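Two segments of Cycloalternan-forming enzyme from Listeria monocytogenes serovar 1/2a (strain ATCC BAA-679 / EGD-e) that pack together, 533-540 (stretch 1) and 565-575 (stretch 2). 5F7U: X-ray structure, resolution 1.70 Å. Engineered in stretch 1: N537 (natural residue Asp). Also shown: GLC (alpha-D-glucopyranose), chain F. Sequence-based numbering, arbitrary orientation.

Stretch 1, residues 533-540: GFKTNGGE
Stretch 2, residues 565-575: DYVSSYFDFAK

A short strand ending at T536 lies against a helix that spans all of 565-575 and runs on at both ends; the two axes are nearly antiparallel (173°) and approach to 9.5 Å; together the two stretches bury 419 Å² between them, both sides summed. The register pairs F534 with Y570 (CA-CA 7.5 Å), T536 with V567 (CA-CA 6.3 Å) and, in the loop beyond the strand, G539 with Y566 (CA-CA 7.1 Å). Helix phi/psi values stay near -63/-45; phi/psi is -132/144 at F534, -94/94 at K535 and -88/95 at T536.

D565 is out of reach of stretch 1; D565 O accepts from S569 N (3.0 Å) and S569 OG (2.8 Å). Y566 (chi1 154°, t; chi2 51°) points toward stretch 1, and its OH donates to N537 O at 2.8 Å, the one direct hydrogen bond between the stretches. This acceptor and G538 O (3.8 Å from Y566 CE2) lie at the ring edge. G539, at phi/psi 112/-14, brings its CA to 4.2 Å from Y566 CD2; a CB there would sit tightly against that ring atom. The engineered N537 points its CB away from the helix, and its OD1 accepts from G538 N at 2.9 Å.

V567 (chi1 t) sets CG2 4.0 Å from T536 OG1, while a water bridges the pair, 2.8 Å from T536 OG1 and donating to V567 O at 2.8 Å. Y570 (chi1 -96°, chi2 89°) serves two neighbours: T536 (chi1 p) lays CG2 over its face, 3.8 Å from the ring centroid, and its edge meets the face of F534 (chi1 m, chi2 -77°), with CD2 to CD2 at 3.5 Å, centroids 5.1 Å apart and planes at 77°. F571 (chi1 t) points away. F573 (chi1 t) leaves sideways, yet its CD2 comes within 4.3 Å of F534 CE2; A574 CB, pointing toward the strand, packs 4.0 Å from that same CE2.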

# COMPACT_ATOMS: atom_id res chain seq x y z
N GLY A 533 -8.23 14.34 14.55
CA GLY A 533 -6.92 13.77 14.29
C GLY A 533 -6.01 14.78 13.62
O GLY A 533 -6.33 15.96 13.53
N PHE A 534 -4.87 14.28 13.17
CA PHE A 534 -3.83 15.14 12.61
C PHE A 534 -3.31 14.59 11.30
O PHE A 534 -3.15 13.36 11.14
CB PHE A 534 -2.65 15.24 13.56
CG PHE A 534 -2.98 15.86 14.89
CD1 PHE A 534 -3.14 17.23 15.01
CD2 PHE A 534 -3.17 15.06 16.03
CE1 PHE A 534 -3.44 17.82 16.25
CE2 PHE A 534 -3.49 15.63 17.27
CZ PHE A 534 -3.61 17.02 17.38
N LYS A 535 -3.01 15.51 10.39
CA LYS A 535 -2.22 15.17 9.20
C LYS A 535 -0.77 15.46 9.52
O LYS A 535 -0.31 16.60 9.39
CB LYS A 535 -2.72 15.92 7.95
CG LYS A 535 -1.89 15.61 6.67
CD LYS A 535 -2.49 16.32 5.45
CE LYS A 535 -1.70 15.92 4.19
NZ LYS A 535 -2.24 16.57 2.94
N THR A 536 -0.07 14.42 9.96
CA THR A 536 1.31 14.54 10.40
C THR A 536 2.25 14.38 9.23
O THR A 536 2.57 13.27 8.81
CB THR A 536 1.61 13.53 11.53
OG1 THR A 536 0.87 12.33 11.31
CG2 THR A 536 1.18 14.12 12.86
N ASN A 537 2.63 15.51 8.67
CA ASN A 537 3.51 15.58 7.51
C ASN A 537 4.97 15.63 7.91
O ASN A 537 5.29 15.91 9.06
CB ASN A 537 3.20 16.88 6.76
CG ASN A 537 3.27 16.71 5.26
OD1 ASN A 537 4.13 16.02 4.72
ND2 ASN A 537 2.30 17.30 4.58
N GLY A 538 5.84 15.41 6.94
CA GLY A 538 7.28 15.46 7.17
C GLY A 538 7.79 14.27 7.97
O GLY A 538 7.17 13.20 8.03
N GLY A 539 8.94 14.48 8.61
CA GLY A 539 9.57 13.42 9.39
C GLY A 539 10.86 12.93 8.78
O GLY A 539 11.64 12.25 9.47
N GLU A 540 11.11 13.29 7.51
CA GLU A 540 12.34 12.85 6.81
C GLU A 540 13.47 13.86 7.06
O GLU A 540 14.12 14.33 6.12
CB GLU A 540 12.08 12.72 5.29
CG GLU A 540 10.76 12.02 4.91
CD GLU A 540 9.55 12.95 4.82
OE1 GLU A 540 8.49 12.52 4.35
OE2 GLU A 540 9.64 14.14 5.20
N ASP A 565 8.32 7.15 14.90
CA ASP A 565 8.20 7.60 16.30
C ASP A 565 7.29 8.82 16.40
O ASP A 565 6.42 8.90 17.28
CB ASP A 565 9.58 7.91 16.87
CG ASP A 565 10.36 6.67 17.27
OD1 ASP A 565 9.78 5.56 17.33
OD2 ASP A 565 11.57 6.82 17.56
N TYR A 566 7.48 9.75 15.46
CA TYR A 566 6.68 10.96 15.37
C TYR A 566 5.21 10.64 15.09
O TYR A 566 4.31 11.07 15.82
CB TYR A 566 7.30 11.85 14.27
CG TYR A 566 6.41 12.85 13.55
CD1 TYR A 566 5.59 13.76 14.25
CD2 TYR A 566 6.45 12.95 12.16
CE1 TYR A 566 4.81 14.69 13.57
CE2 TYR A 566 5.67 13.88 11.47
CZ TYR A 566 4.87 14.77 12.20
OH TYR A 566 4.10 15.71 11.54
N VAL A 567 4.97 9.86 14.03
CA VAL A 567 3.60 9.59 13.60
C VAL A 567 2.85 8.79 14.67
O VAL A 567 1.69 9.09 15.00
CB VAL A 567 3.60 8.86 12.23
CG1 VAL A 567 2.24 8.23 11.91
CG2 VAL A 567 3.99 9.85 11.14
N SER A 568 3.52 7.77 15.22
CA SER A 568 2.89 6.95 16.26
C SER A 568 2.60 7.76 17.52
O SER A 568 1.54 7.57 18.14
CB SER A 568 3.73 5.71 16.59
OG SER A 568 4.97 6.06 17.19
N SER A 569 3.50 8.69 17.88
CA SER A 569 3.28 9.50 19.09
C SER A 569 2.00 10.32 18.98
O SER A 569 1.19 10.35 19.92
CB SER A 569 4.46 10.43 19.38
OG SER A 569 5.58 9.69 19.83
N TYR A 570 1.83 10.97 17.83
CA TYR A 570 0.63 11.77 17.58
C TYR A 570 -0.62 10.91 17.48
O TYR A 570 -1.68 11.32 17.98
CB TYR A 570 0.78 12.55 16.30
CG TYR A 570 1.26 13.97 16.42
CD1 TYR A 570 2.62 14.28 16.40
CD2 TYR A 570 0.34 15.02 16.46
CE1 TYR A 570 3.06 15.61 16.43
CE2 TYR A 570 0.76 16.35 16.50
CZ TYR A 570 2.12 16.64 16.47
OH TYR A 570 2.57 17.95 16.46
N PHE A 571 -0.52 9.77 16.79
CA PHE A 571 -1.67 8.87 16.60
C PHE A 571 -2.20 8.40 17.96
O PHE A 571 -3.40 8.47 18.23
CB PHE A 571 -1.28 7.66 15.74
CG PHE A 571 -2.41 6.68 15.50
CD1 PHE A 571 -3.48 6.99 14.65
CD2 PHE A 571 -2.40 5.42 16.12
CE1 PHE A 571 -4.52 6.08 14.44
CE2 PHE A 571 -3.44 4.52 15.93
CZ PHE A 571 -4.50 4.83 15.07
N ASP A 572 -1.28 7.92 18.81
CA ASP A 572 -1.63 7.43 20.15
C ASP A 572 -2.19 8.55 21.02
O ASP A 572 -3.18 8.36 21.73
CB ASP A 572 -0.41 6.83 20.87
CG ASP A 572 0.10 5.56 20.21
OD1 ASP A 572 -0.58 5.02 19.30
OD2 ASP A 572 1.21 5.12 20.60
N PHE A 573 -1.55 9.71 20.94
CA PHE A 573 -2.02 10.87 21.71
C PHE A 573 -3.45 11.28 21.34
O PHE A 573 -4.29 11.45 22.23
CB PHE A 573 -1.05 12.05 21.55
CG PHE A 573 -1.62 13.36 22.02
CD1 PHE A 573 -1.89 13.58 23.37
CD2 PHE A 573 -1.87 14.39 21.11
CE1 PHE A 573 -2.41 14.81 23.82
CE2 PHE A 573 -2.38 15.62 21.54
CZ PHE A 573 -2.67 15.82 22.89
N ALA A 574 -3.72 11.43 20.05
CA ALA A 574 -5.05 11.84 19.59
C ALA A 574 -6.12 10.82 20.02
O ALA A 574 -7.16 11.21 20.53
CB ALA A 574 -5.06 12.06 18.09
N LYS A 575 -5.82 9.54 19.84
CA LYS A 575 -6.72 8.44 20.22
C LYS A 575 -7.00 8.38 21.71
O LYS A 575 -8.11 7.99 22.12
CB LYS A 575 -6.15 7.11 19.73
CG LYS A 575 -6.74 6.65 18.42
CD LYS A 575 -6.44 5.18 18.14
CE LYS A 575 -7.45 4.26 18.79
NZ LYS A 575 -7.34 2.83 18.33
C1 GLC F . 3.72 18.95 2.07
C2 GLC F . 2.63 17.88 1.82
C3 GLC F . 1.42 18.42 1.04
C4 GLC F . 0.87 19.69 1.72
C5 GLC F . 2.00 20.65 2.11
C6 GLC F . 1.53 21.84 2.92
O2 GLC F . 3.22 16.70 1.26
O3 GLC F . 0.36 17.44 0.97
O4 GLC F . -0.05 20.36 0.84
O5 GLC F . 3.09 20.02 2.81
O6 GLC F . 2.67 22.73 3.03
O HOH W 1 0.10 10.95 13.58